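Local coordinates for N-acetylgalactosaminyltransferase 7 (Homo sapiens, PDB 6IWR), which belongs to a glycosyltransferase family in which a GT-A domain is joined to a ricin-type beta-trefoil lectin domain, at residues A[296-302]-A[356-361]; A[321-327]-A[370-374]; A[406-411]-A[432-438]. One frame throughout, in Å; residues are numbered along the deposited sequence.

Contact 1 of 3, residues A[296-302]-A[356-361]; sequences WDWSMLW and NFEISY
W296, at the end of strand 292-296, meets F357 and Y361 of helix 355-365 in an aromatic cluster within the GT-A glycosyltransferase domain, where the loop leading to strand 302-306 packs on one side of the helix. Y361 comes at the indole from the opposite direction and turns its edge onto the indole face: the Y361 ring and the six-membered ring of W296 have centroids 5.2 Å apart and planes at 86°. The phenol oxygen stands over the middle of the indole, with Y361 OH 3.5 Å from W296 CE2. With F357 the roles change, since W296 now offers its edge to the phenyl face in an offset edge-to-face pair whose planes are 75° apart. W413 and F450 extend the cluster beyond the two segments.

D297 shapes the loop from within. Its OD1 accepts the backbone N of S299 at 2.9 Å, an Asx turn, and also bonds S299 OG and L301 N; S299 N and OG come to it from one face of the carboxylate, L301 N from the other, all well out of its plane. A type I turn runs over the same residues, from D297 to M300. M300 then sends its side chain along F357, with CG 3.4 Å from F357 CD2 and SD 4.7 Å from the ring centroid, an oblique Met-aromatic contact. A bend at its last torsion (chi3 -99°) carries the methyl to the rim of the other ring, M300 CE lying 4.0 Å from Y361 CE2.

At W302 the backbone CA sits at the edge of the F357 ring, while the indole reaches N356, whose amide is hydrogen-bonded to M327 O. That same amide nitrogen, N356 ND2, lies 3.4 Å above the plane of the F357 ring, over its centre.

Contact 2 of 3, residues A[321-327]-A[370-374]; sequences PYRSPAM and LLFVP
Y322 and F372 exchange two backbone hydrogen bonds, Y322 N to F372 O at 2.9 Å and F372 N to Y322 O at 2.8 Å. A third, from S324 N to L370 O at 3.2 Å, continues the pairing past the end of the short strand. Between them R323 faces L371 as a non-hydrogen-bonded pair. S324 OG is hydrogen-bonded to G294 N. The hydroxyl of Y322 is hydrogen-bonded to A292 O.

In the mixed sheet of the GT-A domain, strand 322-323 thus lies antiparallel to strand 369-373, which also runs parallel to strand 264-274 and bonds to it through L371 and V373.

On the face carrying Y322 and F372 the two rings meet obliquely. The tyrosine's CG stands between its backbone N and carbonyl carbon (chi1 58°), a setting that lays the ring against the neighbouring strand: F372 CB makes a CH-pi contact 4.0 Å from the Y322 centroid, and P374 CG touches the ring edge, 3.6 Å from Y322 CE2. The phenyl ring of F372 in turn carries S324 CB over one face, 3.5 Å from its centroid. On the other face of the sheet, R323 CG rests 3.8 Å from L371 CD2, while the guanidinium group reaches on to a salt bridge with E311. L370 CD1 packs against the backbone of A326 and against M327, 4.2 Å from M327 CB.

Contact 3 of 3, residues A[406-411]-A[432-438]; sequences VRVVEV and YGDISEL
R407 leaves its helix with CG anti to the carbonyl carbon and an extended second torsion, then bends at chi3 (55°), which turns the guanidinium toward the backbone of Y432 to D434. Y432 has its own CG between backbone N and carbonyl carbon (chi1 56°), a setting that brings one ring face to E410 CG, with V406 CG1 oblique to the ring.

Three hydrogen bonds follow, all with the acceptor close to the guanidinium plane. R407 NH1 gives one to Y432 O at 2.9 Å and another to D434 O at 3.1 Å. R407 NH2 donates to the same D434 O at 3.0 Å, so this single carbonyl oxygen is held end-on by two nitrogens, which approach it from the same face of its plane. NE is taken by a salt bridge to D346, leaving the group tied on more than one side. I435 CG1 lies 4.2 Å above the guanidinium plane of R407, toward its rim; the closer approach of CD1 is doubtful.

Here helix 400-412 holds the loop that leads into helix 436-444, with I435 at the N-cap position. D434 OD1 accepts S436 N at 2.9 Å in an Asx turn and bonds S436 OG as well, just where helix 436-444 begins.

Around the tyrosine ring, aliphatic carbons make the contact. E410 CG makes a CH-pi contact over the ring, 4.0 Å from the Y432 centroid, the carboxylate and ring planes being 15° apart; the carboxylate oxygens turn to Y421 and K417. The V406 side chain crosses that of Y432 at about a right angle, its CG1 against Y432 CD2. Farther along the helix, V411 CG2 reaches L438 CB at 4.2 Å.

In the fold
Contacts 1 and 2 are buried, while contact 3, about 20 Å from the chain centre, is partly buried and includes exposed loop residues. The chemistry changes accordingly: contact 1 has no hydrogen bond across it and rests on aromatic rings and a methionine, contact 2 is backbone pairing backed by side chains, and contact 3 joins one arginine's grip on loop carbonyls to packing round a tyrosine. Helix 355-365 connects all three. It is followed in the chain by strand 369-373 of contact 2, and S360 touches A326 of segment 321-327; Y361 and E358 of this helix touch V408 and L438 of contact 3. Contacts 2 and 3 themselves stay about 10 Å apart at their nearest atoms.

Contact 1 of 3, residues A[296-302]-A[356-361]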
# COMPACT_ATOMS: atom_id res chain seq x y z
N TRP A 296 -23.30 6.93 5.78
CA TRP A 296 -22.04 7.52 6.20
C TRP A 296 -21.79 7.10 7.63
O TRP A 296 -22.71 6.72 8.35
CB TRP A 296 -22.10 9.05 6.09
CG TRP A 296 -23.20 9.60 6.91
CD1 TRP A 296 -23.15 9.93 8.23
CD2 TRP A 296 -24.55 9.86 6.48
NE1 TRP A 296 -24.37 10.39 8.66
CE2 TRP A 296 -25.25 10.36 7.61
CE3 TRP A 296 -25.22 9.74 5.26
CZ2 TRP A 296 -26.60 10.72 7.55
CZ3 TRP A 296 -26.56 10.09 5.20
CH2 TRP A 296 -27.23 10.58 6.35
N ASP A 297 -20.52 7.14 8.04
CA ASP A 297 -20.15 7.05 9.44
C ASP A 297 -19.98 8.48 9.97
O ASP A 297 -20.13 9.45 9.23
CB ASP A 297 -18.90 6.17 9.62
CG ASP A 297 -17.61 6.83 9.12
OD1 ASP A 297 -17.56 8.07 8.98
OD2 ASP A 297 -16.61 6.09 8.87
N TRP A 298 -19.65 8.64 11.25
CA TRP A 298 -19.68 9.96 11.87
C TRP A 298 -18.41 10.77 11.65
O TRP A 298 -18.32 11.91 12.15
CB TRP A 298 -20.03 9.79 13.35
CG TRP A 298 -21.33 9.08 13.37
CD1 TRP A 298 -21.56 7.76 13.65
CD2 TRP A 298 -22.59 9.62 12.97
NE1 TRP A 298 -22.90 7.46 13.50
CE2 TRP A 298 -23.55 8.59 13.08
CE3 TRP A 298 -23.01 10.89 12.54
CZ2 TRP A 298 -24.88 8.79 12.78
CZ3 TRP A 298 -24.34 11.09 12.26
CH2 TRP A 298 -25.26 10.04 12.36
N SER A 299 -17.45 10.24 10.91
CA SER A 299 -16.41 11.05 10.29
C SER A 299 -16.83 11.54 8.91
O SER A 299 -16.09 12.30 8.27
CB SER A 299 -15.10 10.26 10.18
OG SER A 299 -15.38 8.90 9.96
N MET A 300 -18.02 11.13 8.47
CA MET A 300 -18.61 11.52 7.20
C MET A 300 -17.93 10.83 6.02
O MET A 300 -17.86 11.38 4.93
CB MET A 300 -18.62 13.03 7.00
CG MET A 300 -19.63 13.44 5.95
SD MET A 300 -19.79 15.21 5.60
CE MET A 300 -21.22 15.66 6.55
N LEU A 301 -17.43 9.62 6.23
CA LEU A 301 -17.00 8.78 5.12
C LEU A 301 -18.21 8.06 4.53
O LEU A 301 -19.05 7.52 5.26
CB LEU A 301 -15.96 7.77 5.58
CG LEU A 301 -14.70 8.43 6.13
CD1 LEU A 301 -13.69 7.35 6.45
CD2 LEU A 301 -14.15 9.50 5.15
N TRP A 302 -18.28 8.06 3.21
CA TRP A 302 -19.33 7.38 2.48
C TRP A 302 -19.38 5.89 2.83
O TRP A 302 -18.35 5.23 2.89
CB TRP A 302 -19.07 7.57 0.99
CG TRP A 302 -19.83 6.67 0.13
CD1 TRP A 302 -19.37 5.53 -0.48
CD2 TRP A 302 -21.21 6.80 -0.22
NE1 TRP A 302 -20.39 4.96 -1.19
CE2 TRP A 302 -21.53 5.71 -1.05
CE3 TRP A 302 -22.20 7.73 0.08
CZ2 TRP A 302 -22.79 5.53 -1.58
CZ3 TRP A 302 -23.46 7.54 -0.45
CH2 TRP A 302 -23.74 6.45 -1.27
N ASN A 356 -21.68 15.56 -1.97
CA ASN A 356 -22.69 14.55 -2.12
C ASN A 356 -23.61 14.52 -0.92
O ASN A 356 -24.80 14.36 -1.04
CB ASN A 356 -22.05 13.18 -2.34
CG ASN A 356 -21.16 12.76 -1.20
OD1 ASN A 356 -20.23 13.45 -0.84
ND2 ASN A 356 -21.43 11.62 -0.63
N PHE A 357 -23.01 14.65 0.25
CA PHE A 357 -23.74 14.77 1.48
C PHE A 357 -24.55 16.05 1.62
O PHE A 357 -25.67 16.02 2.05
CB PHE A 357 -22.79 14.59 2.65
CG PHE A 357 -22.15 13.24 2.69
CD1 PHE A 357 -22.92 12.11 2.64
CD2 PHE A 357 -20.79 13.11 2.77
CE1 PHE A 357 -22.33 10.87 2.67
CE2 PHE A 357 -20.20 11.88 2.80
CZ PHE A 357 -20.97 10.76 2.75
N GLU A 358 -23.97 17.16 1.21
CA GLU A 358 -24.61 18.46 1.32
C GLU A 358 -25.89 18.59 0.50
O GLU A 358 -26.88 19.08 1.01
CB GLU A 358 -23.62 19.53 0.88
CG GLU A 358 -23.96 20.92 1.36
CD GLU A 358 -24.37 21.85 0.25
OE1 GLU A 358 -24.07 21.57 -0.90
OE2 GLU A 358 -25.01 22.86 0.54
N ILE A 359 -25.87 18.13 -0.74
CA ILE A 359 -27.06 18.12 -1.59
C ILE A 359 -28.07 17.12 -1.07
O ILE A 359 -29.28 17.38 -1.12
CB ILE A 359 -26.66 17.85 -3.06
CG1 ILE A 359 -27.82 18.13 -4.01
CG2 ILE A 359 -26.20 16.42 -3.24
CD1 ILE A 359 -28.19 19.56 -4.12
N SER A 360 -27.62 15.97 -0.55
CA SER A 360 -28.54 15.00 0.06
C SER A 360 -29.30 15.61 1.24
O SER A 360 -30.54 15.54 1.28
CB SER A 360 -27.79 13.75 0.53
OG SER A 360 -27.12 13.13 -0.54
N TYR A 361 -28.59 16.16 2.22
CA TYR A 361 -29.29 16.76 3.36
C TYR A 361 -30.22 17.89 2.89
O TYR A 361 -31.40 17.90 3.26
CB TYR A 361 -28.29 17.25 4.41
CG TYR A 361 -27.28 16.20 4.83
CD1 TYR A 361 -27.65 14.89 5.06
CD2 TYR A 361 -25.93 16.54 4.98
CE1 TYR A 361 -26.73 13.94 5.43
CE2 TYR A 361 -24.99 15.60 5.35
CZ TYR A 361 -25.39 14.30 5.58
OH TYR A 361 -24.44 13.35 5.94

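Contact 2 of 3, residues A[321-327]-A[370-374]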
# COMPACT_ATOMS: atom_id res chain seq x y z
N PRO A 321 -38.33 2.55 -7.64
CA PRO A 321 -37.39 3.40 -6.89
C PRO A 321 -37.50 3.13 -5.40
O PRO A 321 -38.49 2.58 -4.92
CB PRO A 321 -37.84 4.82 -7.24
CG PRO A 321 -38.48 4.67 -8.57
CD PRO A 321 -39.20 3.36 -8.52
N TYR A 322 -36.45 3.51 -4.67
CA TYR A 322 -36.53 3.49 -3.22
C TYR A 322 -35.74 4.66 -2.63
O TYR A 322 -34.96 5.33 -3.32
CB TYR A 322 -36.07 2.14 -2.64
CG TYR A 322 -34.65 1.70 -2.97
CD1 TYR A 322 -33.57 2.06 -2.16
CD2 TYR A 322 -34.40 0.88 -4.07
CE1 TYR A 322 -32.28 1.65 -2.44
CE2 TYR A 322 -33.11 0.47 -4.35
CZ TYR A 322 -32.05 0.85 -3.53
OH TYR A 322 -30.76 0.43 -3.78
N ARG A 323 -35.97 4.92 -1.34
CA ARG A 323 -35.32 6.05 -0.68
C ARG A 323 -33.90 5.71 -0.24
O ARG A 323 -33.65 4.65 0.34
CB ARG A 323 -36.14 6.50 0.52
CG ARG A 323 -37.60 6.79 0.21
CD ARG A 323 -38.35 7.43 1.37
NE ARG A 323 -38.44 6.57 2.55
CZ ARG A 323 -39.11 6.92 3.64
NH1 ARG A 323 -39.76 8.07 3.65
NH2 ARG A 323 -39.16 6.13 4.70
N SER A 324 -32.97 6.63 -0.50
CA SER A 324 -31.64 6.61 0.09
C SER A 324 -31.41 7.87 0.92
O SER A 324 -31.87 8.95 0.53
CB SER A 324 -30.56 6.50 -0.98
OG SER A 324 -29.27 6.59 -0.39
N PRO A 325 -30.72 7.79 2.06
CA PRO A 325 -30.41 9.02 2.79
C PRO A 325 -29.39 9.90 2.08
O PRO A 325 -29.39 11.12 2.30
CB PRO A 325 -29.88 8.52 4.15
CG PRO A 325 -30.23 7.06 4.21
CD PRO A 325 -30.23 6.59 2.77
N ALA A 326 -28.55 9.32 1.22
CA ALA A 326 -27.50 10.05 0.53
C ALA A 326 -27.18 9.38 -0.80
O ALA A 326 -27.59 8.23 -1.06
CB ALA A 326 -26.24 10.14 1.39
N MET A 327 -26.43 10.08 -1.65
CA MET A 327 -25.94 9.57 -2.92
C MET A 327 -24.41 9.50 -2.89
O MET A 327 -23.76 10.21 -2.13
CB MET A 327 -26.41 10.46 -4.08
CG MET A 327 -25.92 11.89 -3.88
SD MET A 327 -25.85 12.93 -5.35
CE MET A 327 -27.57 13.37 -5.47
N LEU A 370 -34.76 11.83 -2.25
CA LEU A 370 -33.64 11.28 -2.99
C LEU A 370 -33.94 9.80 -3.17
O LEU A 370 -34.05 9.06 -2.19
CB LEU A 370 -32.35 11.49 -2.21
CG LEU A 370 -30.97 11.49 -2.86
CD1 LEU A 370 -30.03 10.73 -1.98
CD2 LEU A 370 -31.00 10.92 -4.22
N LEU A 371 -34.10 9.36 -4.43
CA LEU A 371 -34.44 7.97 -4.72
C LEU A 371 -33.37 7.30 -5.56
O LEU A 371 -32.88 7.88 -6.53
CB LEU A 371 -35.77 7.89 -5.44
CG LEU A 371 -36.87 8.63 -4.71
CD1 LEU A 371 -38.07 8.73 -5.62
CD2 LEU A 371 -37.21 7.88 -3.44
N PHE A 372 -33.00 6.08 -5.16
CA PHE A 372 -32.24 5.18 -6.02
C PHE A 372 -33.20 4.44 -6.93
O PHE A 372 -34.29 4.03 -6.50
CB PHE A 372 -31.45 4.16 -5.20
CG PHE A 372 -30.23 4.72 -4.54
CD1 PHE A 372 -30.00 6.09 -4.47
CD2 PHE A 372 -29.31 3.86 -3.94
CE1 PHE A 372 -28.88 6.58 -3.85
CE2 PHE A 372 -28.19 4.35 -3.31
CZ PHE A 372 -27.97 5.71 -3.27
N VAL A 373 -32.80 4.26 -8.19
CA VAL A 373 -33.69 3.74 -9.22
C VAL A 373 -33.16 2.41 -9.73
O VAL A 373 -32.32 2.39 -10.64
CB VAL A 373 -33.85 4.76 -10.37
CG1 VAL A 373 -34.83 4.27 -11.42
CG2 VAL A 373 -34.29 6.14 -9.83
N PRO A 374 -33.61 1.27 -9.19
CA PRO A 374 -33.06 -0.03 -9.60
C PRO A 374 -33.09 -0.28 -11.09
O PRO A 374 -32.31 -1.09 -11.59
CB PRO A 374 -33.97 -1.04 -8.88
CG PRO A 374 -34.34 -0.33 -7.66
CD PRO A 374 -34.61 1.08 -8.12

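Contact 3 of 3, residues A[406-411]-A[432-438]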
# COMPACT_ATOMS: atom_id res chain seq x y z
N VAL A 406 -16.64 20.22 7.45
CA VAL A 406 -17.09 21.09 8.54
C VAL A 406 -18.20 22.01 8.08
O VAL A 406 -19.14 22.29 8.83
CB VAL A 406 -15.91 21.90 9.11
CG1 VAL A 406 -16.45 22.96 10.06
CG2 VAL A 406 -14.93 20.97 9.81
N ARG A 407 -18.10 22.53 6.86
CA ARG A 407 -19.17 23.39 6.36
C ARG A 407 -20.48 22.62 6.31
O ARG A 407 -21.51 23.07 6.81
CB ARG A 407 -18.79 23.95 4.99
CG ARG A 407 -17.52 24.81 5.00
CD ARG A 407 -17.20 25.36 3.64
NE ARG A 407 -18.33 26.11 3.10
CZ ARG A 407 -18.59 27.39 3.40
NH1 ARG A 407 -17.82 28.05 4.24
NH2 ARG A 407 -19.63 28.01 2.86
N VAL A 408 -20.44 21.41 5.75
CA VAL A 408 -21.66 20.63 5.65
C VAL A 408 -22.25 20.38 7.03
O VAL A 408 -23.45 20.58 7.25
CB VAL A 408 -21.41 19.31 4.92
CG1 VAL A 408 -22.70 18.49 4.86
CG2 VAL A 408 -20.88 19.60 3.52
N VAL A 409 -21.41 19.93 7.97
CA VAL A 409 -21.91 19.54 9.29
C VAL A 409 -22.48 20.74 10.03
O VAL A 409 -23.56 20.66 10.62
CB VAL A 409 -20.79 18.86 10.10
CG1 VAL A 409 -21.15 18.82 11.60
CG2 VAL A 409 -20.50 17.44 9.55
N GLU A 410 -21.76 21.87 9.99
CA GLU A 410 -22.16 23.04 10.76
C GLU A 410 -23.51 23.59 10.30
O GLU A 410 -24.25 24.19 11.10
CB GLU A 410 -21.07 24.11 10.67
CG GLU A 410 -19.92 24.01 11.71
CD GLU A 410 -20.40 23.91 13.15
OE1 GLU A 410 -19.71 23.25 13.97
OE2 GLU A 410 -21.48 24.48 13.45
N VAL A 411 -23.87 23.42 9.03
CA VAL A 411 -25.14 23.98 8.58
C VAL A 411 -26.29 22.97 8.71
O VAL A 411 -27.43 23.37 8.91
CB VAL A 411 -25.03 24.57 7.15
CG1 VAL A 411 -24.17 23.71 6.31
CG2 VAL A 411 -26.40 24.69 6.50
N TYR A 432 -13.55 27.22 8.91
CA TYR A 432 -14.37 26.62 7.85
C TYR A 432 -15.02 27.65 6.93
O TYR A 432 -15.57 27.26 5.89
CB TYR A 432 -15.45 25.68 8.44
CG TYR A 432 -16.41 26.26 9.47
CD1 TYR A 432 -17.61 26.87 9.10
CD2 TYR A 432 -16.15 26.14 10.83
CE1 TYR A 432 -18.50 27.39 10.05
CE2 TYR A 432 -17.04 26.65 11.79
CZ TYR A 432 -18.22 27.27 11.40
OH TYR A 432 -19.10 27.79 12.35
N GLY A 433 -14.97 28.95 7.26
CA GLY A 433 -15.37 29.99 6.34
C GLY A 433 -16.77 30.48 6.59
O GLY A 433 -17.50 30.00 7.45
N ASP A 434 -17.18 31.45 5.78
CA ASP A 434 -18.50 32.06 5.95
C ASP A 434 -19.61 31.07 5.60
O ASP A 434 -19.64 30.54 4.49
CB ASP A 434 -18.60 33.29 5.08
CG ASP A 434 -19.79 34.14 5.43
OD1 ASP A 434 -20.71 33.65 6.11
OD2 ASP A 434 -19.80 35.32 5.01
N ILE A 435 -20.54 30.85 6.53
CA ILE A 435 -21.62 29.87 6.34
C ILE A 435 -22.96 30.57 6.55
O ILE A 435 -24.02 29.94 6.57
CB ILE A 435 -21.39 28.64 7.25
CG1 ILE A 435 -21.71 27.38 6.49
CG2 ILE A 435 -22.12 28.66 8.61
CD1 ILE A 435 -20.69 27.08 5.44
N SER A 436 -22.92 31.90 6.67
CA SER A 436 -24.12 32.71 6.91
C SER A 436 -25.23 32.42 5.92
O SER A 436 -26.35 32.07 6.30
CB SER A 436 -23.76 34.20 6.85
OG SER A 436 -22.71 34.49 7.73
N GLU A 437 -24.96 32.64 4.63
CA GLU A 437 -26.02 32.51 3.63
C GLU A 437 -26.59 31.10 3.63
O GLU A 437 -27.80 30.91 3.52
CB GLU A 437 -25.49 32.89 2.25
CG GLU A 437 -24.90 34.28 2.17
CD GLU A 437 -24.29 34.60 0.81
OE1 GLU A 437 -23.11 34.25 0.58
OE2 GLU A 437 -24.98 35.19 -0.04
N LEU A 438 -25.73 30.09 3.81
CA LEU A 438 -26.24 28.73 3.88
C LEU A 438 -27.17 28.56 5.06
O LEU A 438 -28.24 27.94 4.94
CB LEU A 438 -25.07 27.75 3.94
CG LEU A 438 -24.51 27.54 2.54
CD1 LEU A 438 -23.03 27.76 2.59
CD2 LEU A 438 -24.81 26.12 2.03